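Local coordinates for predicted acetyltransferase (PDB 3MGD) that binds acetyl-CoA and, as a GNAT-family N-acetyltransferase, probably transfers its acetyl group to an amine acceptor, at the interface of chains A and B. Coordinates in Å, arbitrary orientation; residue numbers count along the deposited sequence, not the author numbering. Chains: chain A/B, Predicted acetyltransferase.

Contact 1: the interface of chains A and B. Residues chain A 86, 123-124, 144, 146; chain B 84, 143-144.
The indole rings of A:Trp144 and B:Trp144 lie face to face, their planes 5° apart and their six-membered ring centroids 3.9 Å apart. The opposite face of B:Trp144 is covered by A:Val124, whose methyl CG2 sits 3.6 Å from CE2 of the indole. On the same face as A:Val124, near the rim of the six-membered ring, CE1 of A:Tyr86 lies 3.6 Å from CH2 of B:Trp144; the side chains cross at about a right angle. At the pyrrole edge, NE1 of B:Trp144 donates a hydrogen bond of 2.8 Å to the carboxylate oxygen OE2 of A:Glu146. OE2 lies in the indole plane. The N-H meets it on the anti side, nearly straight (165° at the hydrogen) but tilted out of the carboxylate plane. A:Glu146 is extended beyond CG (chi2 -168°), which carries its carboxylate out to this edge. B:Lys84, also extended, forms a salt bridge from NZ to the same OE2 at 3.5 Å. The ammonium group probably helps to stabilise negative charge on A:Glu146. A:Val124 CG1 points the other way, to CB of the poorly ordered B:Glu143. In the fold, strand 144-148 of chain B crosses over and pairs antiparallel with strand 120-124 of chain A, through B:Trp144 and A:Val124.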
loop_
_atom_site.group_PDB
_atom_site.type_symbol
_atom_site.label_atom_id
_atom_site.label_comp_id
_atom_site.label_asym_id
_atom_site.label_seq_id
_atom_site.Cartn_x
_atom_site.Cartn_y
_atom_site.Cartn_z
ATOM N N TYR A 86 -5.153 -3.646 4.328
ATOM C CA TYR A 86 -4.447 -4.425 3.318
ATOM C C TYR A 86 -4.527 -5.887 3.743
ATOM O O TYR A 86 -3.979 -6.273 4.775
ATOM C CB TYR A 86 -2.978 -3.983 3.239
ATOM C CG TYR A 86 -2.136 -4.820 2.297
ATOM C CD1 TYR A 86 -2.229 -4.660 0.921
ATOM C CD2 TYR A 86 -1.248 -5.772 2.789
ATOM C CE1 TYR A 86 -1.459 -5.432 0.053
ATOM C CE2 TYR A 86 -0.475 -6.549 1.933
ATOM C CZ TYR A 86 -0.582 -6.369 0.573
ATOM O OH TYR A 86 0.184 -7.143 -0.269
ATOM N N LEU A 123 -5.772 -5.686 -1.712
ATOM C CA LEU A 123 -4.936 -6.875 -1.567
ATOM C C LEU A 123 -4.278 -7.185 -2.895
ATOM O O LEU A 123 -4.663 -6.631 -3.930
ATOM C CB LEU A 123 -5.774 -8.074 -1.108
ATOM C CG LEU A 123 -6.991 -8.485 -1.947
ATOM C CD1 LEU A 123 -6.604 -9.151 -3.264
ATOM C CD2 LEU A 123 -7.888 -9.407 -1.149
ATOM N N VAL A 124 -3.285 -8.069 -2.862
ATOM C CA VAL A 124 -2.703 -8.622 -4.074
ATOM C C VAL A 124 -3.149 -10.078 -4.215
ATOM O O VAL A 124 -2.870 -10.918 -3.358
ATOM C CB VAL A 124 -1.164 -8.558 -4.046
ATOM C CG1 VAL A 124 -0.581 -9.258 -5.268
ATOM C CG2 VAL A 124 -0.677 -7.091 -3.955
ATOM N N TRP A 144 -3.047 0.418 -10.632
ATOM C CA TRP A 144 -1.848 0.124 -9.828
ATOM C C TRP A 144 -0.693 -0.331 -10.694
ATOM O O TRP A 144 -0.824 -1.319 -11.413
ATOM C CB TRP A 144 -2.111 -0.993 -8.827
ATOM C CG TRP A 144 -2.648 -0.544 -7.537
ATOM C CD1 TRP A 144 -3.955 -0.484 -7.182
ATOM C CD2 TRP A 144 -1.898 -0.093 -6.401
ATOM N NE1 TRP A 144 -4.073 -0.024 -5.895
ATOM C CE2 TRP A 144 -2.823 0.228 -5.394
ATOM C CE3 TRP A 144 -0.537 0.074 -6.138
ATOM C CZ2 TRP A 144 -2.433 0.699 -4.145
ATOM C CZ3 TRP A 144 -0.153 0.538 -4.896
ATOM C CH2 TRP A 144 -1.093 0.849 -3.921
ATOM N N GLU A 146 3.788 -0.959 -10.849
ATOM C CA GLU A 146 4.942 -1.186 -9.998
ATOM C C GLU A 146 6.266 -1.130 -10.753
ATOM O O GLU A 146 6.376 -1.614 -11.874
ATOM C CB GLU A 146 4.803 -2.527 -9.273
ATOM C CG GLU A 146 3.419 -2.738 -8.667
ATOM C CD GLU A 146 3.370 -3.918 -7.714
ATOM O OE1 GLU A 146 4.186 -4.855 -7.879
ATOM O OE2 GLU A 146 2.515 -3.906 -6.798
ATOM N N LYS B 84 8.099 -0.832 0.602
ATOM C CA LYS B 84 7.941 -0.303 -0.741
ATOM C C LYS B 84 7.874 1.208 -0.681
ATOM O O LYS B 84 7.480 1.776 0.335
ATOM C CB LYS B 84 6.655 -0.833 -1.391
ATOM C CG LYS B 84 6.740 -2.309 -1.847
ATOM C CD LYS B 84 5.473 -2.730 -2.593
ATOM C CE LYS B 84 5.614 -4.109 -3.230
ATOM N NZ LYS B 84 4.359 -4.506 -3.926
ATOM N N GLU B 143 -2.803 -8.095 -10.416
ATOM C CA GLU B 143 -3.010 -8.735 -9.129
ATOM C C GLU B 143 -3.662 -7.858 -8.049
ATOM O O GLU B 143 -4.200 -8.392 -7.101
ATOM C CB GLU B 143 -1.700 -9.321 -8.587
ATOM C CG GLU B 143 -1.215 -10.568 -9.313
ATOM C CD GLU B 143 -0.399 -10.238 -10.549
ATOM O OE1 GLU B 143 0.109 -9.095 -10.642
ATOM O OE2 GLU B 143 -0.264 -11.124 -11.421
ATOM N N TRP B 144 -3.598 -6.535 -8.176
ATOM C CA TRP B 144 -4.146 -5.643 -7.141
ATOM C C TRP B 144 -5.649 -5.508 -7.260
ATOM O O TRP B 144 -6.142 -5.095 -8.307
ATOM C CB TRP B 144 -3.571 -4.238 -7.256
ATOM C CG TRP B 144 -2.318 -4.028 -6.520
ATOM C CD1 TRP B 144 -1.061 -4.135 -7.017
ATOM C CD2 TRP B 144 -2.180 -3.661 -5.141
ATOM N NE1 TRP B 144 -0.142 -3.857 -6.037
ATOM C CE2 TRP B 144 -0.804 -3.568 -4.873
ATOM C CE3 TRP B 144 -3.083 -3.406 -4.107
ATOM C CZ2 TRP B 144 -0.310 -3.224 -3.618
ATOM C CZ3 TRP B 144 -2.589 -3.062 -2.865
ATOM C CH2 TRP B 144 -1.221 -2.980 -2.631
#

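Contact 2: the interface of chains A and B. Residues chain A 19, 23, 34, 38, 41; chain B 74-76.
B:Pro75 presses against A:Arg19 and A:Tyr41, between two helices of the GNAT fold of chain A. It loses 61 Å² of surface to the partner, and its carbonyl oxygen O takes two hydrogen bonds from the guanidinium of A:Arg19. A:Arg19 NE donates to B:Pro75 O at 3.0 Å, nearly along the C=O axis. A:Arg19 NH2 donates to B:Pro75 O, also at 3.0 Å, from above the carbonyl plane. The oxygen lies in the guanidinium plane, at the edge that carries NE and NH2. A:Arg19 is extended from CG to NE, with CG opposite the backbone N (chi1 178°), and this takes the guanidinium from helix 12-25 to the proline loop. One guanidinium face carries B:Pro74 CB, 3.5 Å from NE of A:Arg19. On the other face lies CD1 of A:Leu23, from the same helix. B:Pro74 also meets A:Tyr41 of helix 35-47: its CA stands over the centre of the phenol ring, 3.7 Å from the centroid. The ring of B:Pro75 packs nearer the backbone of that tyrosine, with CD 3.5 Å from A:Tyr41 CB. A:Leu38 runs alongside B:Pro75, pointing the other way, its CD2 3.9 Å from the proline CB. The methyl CD1 of A:Ile34 rests 3.9 Å from B:Thr76 CA.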
loop_
_atom_site.group_PDB
_atom_site.type_symbol
_atom_site.label_atom_id
_atom_site.label_comp_id
_atom_site.label_asym_id
_atom_site.label_seq_id
_atom_site.Cartn_x
_atom_site.Cartn_y
_atom_site.Cartn_z
ATOM N N ARG A 19 3.371 -18.423 6.915
ATOM C CA ARG A 19 3.581 -17.508 5.786
ATOM C C ARG A 19 4.542 -18.098 4.756
ATOM O O ARG A 19 4.295 -18.014 3.562
ATOM C CB ARG A 19 4.036 -16.101 6.218
ATOM C CG ARG A 19 4.304 -15.170 5.014
ATOM C CD ARG A 19 4.256 -13.656 5.334
ATOM N NE ARG A 19 4.691 -12.903 4.155
ATOM C CZ ARG A 19 3.923 -12.653 3.094
ATOM N NH1 ARG A 19 2.661 -13.079 3.047
ATOM N NH2 ARG A 19 4.429 -12.000 2.058
ATOM N N LEU A 23 3.558 -18.961 0.814
ATOM C CA LEU A 23 4.246 -18.405 -0.339
ATOM C C LEU A 23 4.774 -19.520 -1.229
ATOM O O LEU A 23 4.740 -19.429 -2.450
ATOM C CB LEU A 23 5.403 -17.524 0.120
ATOM C CG LEU A 23 5.029 -16.259 0.900
ATOM C CD1 LEU A 23 6.284 -15.604 1.430
ATOM C CD2 LEU A 23 4.218 -15.266 0.030
ATOM N N ILE A 34 14.441 -15.577 4.905
ATOM C CA ILE A 34 13.813 -14.339 5.386
ATOM C C ILE A 34 13.220 -14.484 6.791
ATOM O O ILE A 34 12.358 -13.711 7.195
ATOM C CB ILE A 34 12.744 -13.806 4.415
ATOM C CG1 ILE A 34 11.619 -14.826 4.234
ATOM C CG2 ILE A 34 13.388 -13.409 3.070
ATOM C CD1 ILE A 34 10.478 -14.304 3.394
ATOM N N LEU A 38 10.754 -11.653 8.558
ATOM C CA LEU A 38 9.374 -12.044 8.864
ATOM C C LEU A 38 9.104 -11.883 10.367
ATOM O O LEU A 38 8.098 -11.296 10.775
ATOM C CB LEU A 38 9.101 -13.497 8.424
ATOM C CG LEU A 38 8.887 -13.780 6.934
ATOM C CD1 LEU A 38 8.870 -15.295 6.627
ATOM C CD2 LEU A 38 7.617 -13.094 6.422
ATOM N N TYR A 41 8.871 -8.287 11.294
ATOM C CA TYR A 41 7.614 -7.722 10.781
ATOM C C TYR A 41 6.426 -8.031 11.701
ATOM O O TYR A 41 5.635 -7.137 12.030
ATOM C CB TYR A 41 7.309 -8.228 9.371
ATOM C CG TYR A 41 5.970 -7.747 8.851
ATOM C CD1 TYR A 41 5.828 -6.467 8.326
ATOM C CD2 TYR A 41 4.848 -8.563 8.904
ATOM C CE1 TYR A 41 4.604 -6.012 7.867
ATOM C CE2 TYR A 41 3.616 -8.123 8.444
ATOM C CZ TYR A 41 3.504 -6.848 7.925
ATOM O OH TYR A 41 2.280 -6.405 7.476
ATOM N N PRO B 74 4.223 -7.258 4.300
ATOM C CA PRO B 74 4.958 -8.417 4.817
ATOM C C PRO B 74 6.136 -8.822 3.921
ATOM O O PRO B 74 5.996 -8.853 2.695
ATOM C CB PRO B 74 3.902 -9.537 4.813
ATOM C CG PRO B 74 2.601 -8.845 4.813
ATOM C CD PRO B 74 2.810 -7.569 4.035
ATOM N N PRO B 75 7.285 -9.164 4.526
ATOM C CA PRO B 75 8.419 -9.634 3.725
ATOM C C PRO B 75 8.061 -10.797 2.808
ATOM O O PRO B 75 7.207 -11.609 3.126
ATOM C CB PRO B 75 9.424 -10.103 4.787
ATOM C CG PRO B 75 9.148 -9.194 5.948
ATOM C CD PRO B 75 7.641 -9.028 5.950
ATOM N N THR B 76 8.714 -10.845 1.652
ATOM C CA THR B 76 8.618 -12.003 0.778
ATOM C C THR B 76 9.993 -12.280 0.174
ATOM O O THR B 76 10.934 -11.486 0.337
ATOM C CB THR B 76 7.547 -11.779 -0.311
ATOM O OG1 THR B 76 7.517 -12.907 -1.193
ATOM C CG2 THR B 76 7.847 -10.510 -1.089
#

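Contact 3: the interface of chains A and B. Residues chain A 122, 139-141, 144; chain B 144-146.
Backbone hydrogen bonds join A:Gln139 and B:Glu146 in both directions. A:Gln139 N donates to B:Glu146 O at 2.9 Å, and B:Glu146 N donates to A:Gln139 O at 3.1 Å. The pairing is antiparallel and places strand 144-148 of chain B beside the short strand 139-140 of chain A. B:Glu146 is also bridged antiparallel to A:Cys122, so the incoming strand lies between two segments of chain A. A water extends the polar contact. Water 1 lies 2.7 Å from A:Thr141 N and 2.9 Å from B:Trp144 O, and links the two backbones. The hydroxyl OG1 of A:Thr141 adds a weak hydrogen bond to B:Trp144 O. The A:Thr141 side chain crosses that of B:Glu146 at about a right angle, with OG1 against CG. A side-chain hydrogen bond completes the set: the carboxylate oxygen OE2 of B:Glu146 accepts from A:Trp144 NE1 at 2.8 Å, with the planes of carboxylate and indole 74° apart. Apolar contacts lie on either side of the strand. A:Cys122 SG touches the B:Trp144 ring carbon CZ3 at 3.6 Å, with CB of the cysteine at the indole edge. The thiol is turned between its backbone N and carbonyl carbon (chi1 59°), which directs it to this rim. B:Leu145 lies alongside A:Asp140, its CD2 3.7 Å from CA of that residue.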
loop_
_atom_site.group_PDB
_atom_site.type_symbol
_atom_site.label_atom_id
_atom_site.label_comp_id
_atom_site.label_asym_id
_atom_site.label_seq_id
_atom_site.Cartn_x
_atom_site.Cartn_y
_atom_site.Cartn_z
ATOM N N CYS A 122 -7.740 -3.427 0.284
ATOM C CA CYS A 122 -7.062 -3.806 -0.941
ATOM C C CYS A 122 -6.226 -5.025 -0.657
ATOM O O CYS A 122 -6.023 -5.379 0.499
ATOM C CB CYS A 122 -6.205 -2.645 -1.458
ATOM S SG CYS A 122 -4.942 -2.067 -0.302
ATOM N N GLN A 139 -12.623 -5.678 -6.683
ATOM C CA GLN A 139 -12.647 -5.205 -8.061
ATOM C C GLN A 139 -11.261 -5.033 -8.677
ATOM O O GLN A 139 -10.346 -4.537 -8.018
ATOM C CB GLN A 139 -13.368 -3.856 -8.115
ATOM C CG GLN A 139 -14.743 -3.887 -7.497
ATOM C CD GLN A 139 -15.728 -4.608 -8.379
ATOM O OE1 GLN A 139 -15.877 -4.270 -9.549
ATOM N NE2 GLN A 139 -16.405 -5.616 -7.828
ATOM N N ASP A 140 -11.134 -5.445 -9.942
ATOM C CA ASP A 140 -9.986 -5.133 -10.799
ATOM C C ASP A 140 -9.540 -3.689 -10.628
ATOM O O ASP A 140 -10.375 -2.788 -10.491
ATOM C CB ASP A 140 -10.360 -5.314 -12.275
ATOM C CG ASP A 140 -10.475 -6.770 -12.687
ATOM O OD1 ASP A 140 -9.910 -7.642 -11.997
ATOM O OD2 ASP A 140 -11.126 -7.033 -13.723
ATOM N N THR A 141 -8.226 -3.466 -10.670
ATOM C CA THR A 141 -7.654 -2.125 -10.515
ATOM C C THR A 141 -6.518 -1.858 -11.506
ATOM O O THR A 141 -5.340 -1.944 -11.146
ATOM C CB THR A 141 -7.082 -1.899 -9.094
ATOM O OG1 THR A 141 -8.047 -2.273 -8.104
ATOM C CG2 THR A 141 -6.701 -0.430 -8.902
ATOM N N TRP A 144 -3.047 0.418 -10.632
ATOM C CA TRP A 144 -1.848 0.124 -9.828
ATOM C C TRP A 144 -0.693 -0.331 -10.694
ATOM O O TRP A 144 -0.824 -1.319 -11.413
ATOM C CB TRP A 144 -2.111 -0.993 -8.827
ATOM C CG TRP A 144 -2.648 -0.544 -7.537
ATOM C CD1 TRP A 144 -3.955 -0.484 -7.182
ATOM C CD2 TRP A 144 -1.898 -0.093 -6.401
ATOM N NE1 TRP A 144 -4.073 -0.024 -5.895
ATOM C CE2 TRP A 144 -2.823 0.228 -5.394
ATOM C CE3 TRP A 144 -0.537 0.074 -6.138
ATOM C CZ2 TRP A 144 -2.433 0.699 -4.145
ATOM C CZ3 TRP A 144 -0.153 0.538 -4.896
ATOM C CH2 TRP A 144 -1.093 0.849 -3.921
ATOM N N TRP B 144 -3.598 -6.535 -8.176
ATOM C CA TRP B 144 -4.146 -5.643 -7.141
ATOM C C TRP B 144 -5.649 -5.508 -7.260
ATOM O O TRP B 144 -6.142 -5.095 -8.307
ATOM C CB TRP B 144 -3.571 -4.238 -7.256
ATOM C CG TRP B 144 -2.318 -4.028 -6.520
ATOM C CD1 TRP B 144 -1.061 -4.135 -7.017
ATOM C CD2 TRP B 144 -2.180 -3.661 -5.141
ATOM N NE1 TRP B 144 -0.142 -3.857 -6.037
ATOM C CE2 TRP B 144 -0.804 -3.568 -4.873
ATOM C CE3 TRP B 144 -3.083 -3.406 -4.107
ATOM C CZ2 TRP B 144 -0.310 -3.224 -3.618
ATOM C CZ3 TRP B 144 -2.589 -3.062 -2.865
ATOM C CH2 TRP B 144 -1.221 -2.980 -2.631
ATOM N N LEU B 145 -6.368 -5.804 -6.178
ATOM C CA LEU B 145 -7.828 -5.716 -6.182
ATOM C C LEU B 145 -8.287 -4.901 -4.987
ATOM O O LEU B 145 -7.622 -4.885 -3.954
ATOM C CB LEU B 145 -8.455 -7.119 -6.131
ATOM C CG LEU B 145 -8.002 -8.129 -7.188
ATOM C CD1 LEU B 145 -8.629 -9.512 -6.948
ATOM C CD2 LEU B 145 -8.303 -7.645 -8.597
ATOM N N GLU B 146 -9.428 -4.233 -5.116
ATOM C CA GLU B 146 -9.902 -3.380 -4.041
ATOM C C GLU B 146 -11.380 -3.578 -3.723
ATOM O O GLU B 146 -12.202 -3.750 -4.617
ATOM C CB GLU B 146 -9.625 -1.912 -4.377
ATOM C CG GLU B 146 -8.213 -1.675 -4.903
ATOM C CD GLU B 146 -7.847 -0.204 -4.960
ATOM O OE1 GLU B 146 -8.767 0.637 -5.089
ATOM O OE2 GLU B 146 -6.637 0.111 -4.872
HETATM O O HOH W 1 -6.323 -5.293 -11.238
#

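Contacts 1 and 3 adjoin, their C-alpha centres about 7 Å apart, and share A:Trp144 and B:Trp144. Both draw on strand 120-124 of chain A and strand 144-148 of each chain. Contact 2 stands apart: the centre of its C-alpha atoms is about 15 Å from that of contact 1 and about 21 Å from that of contact 3. There, a proline-containing loop of chain B meets helices 12-25 and 35-47 of chain A. Each contact recurs with the chains exchanged, because the interface is two-fold symmetric. Exchanged C-terminal strands with a separate loop-to-helix contact suggest a stable dimer, although the structure alone does not prove that state in solution.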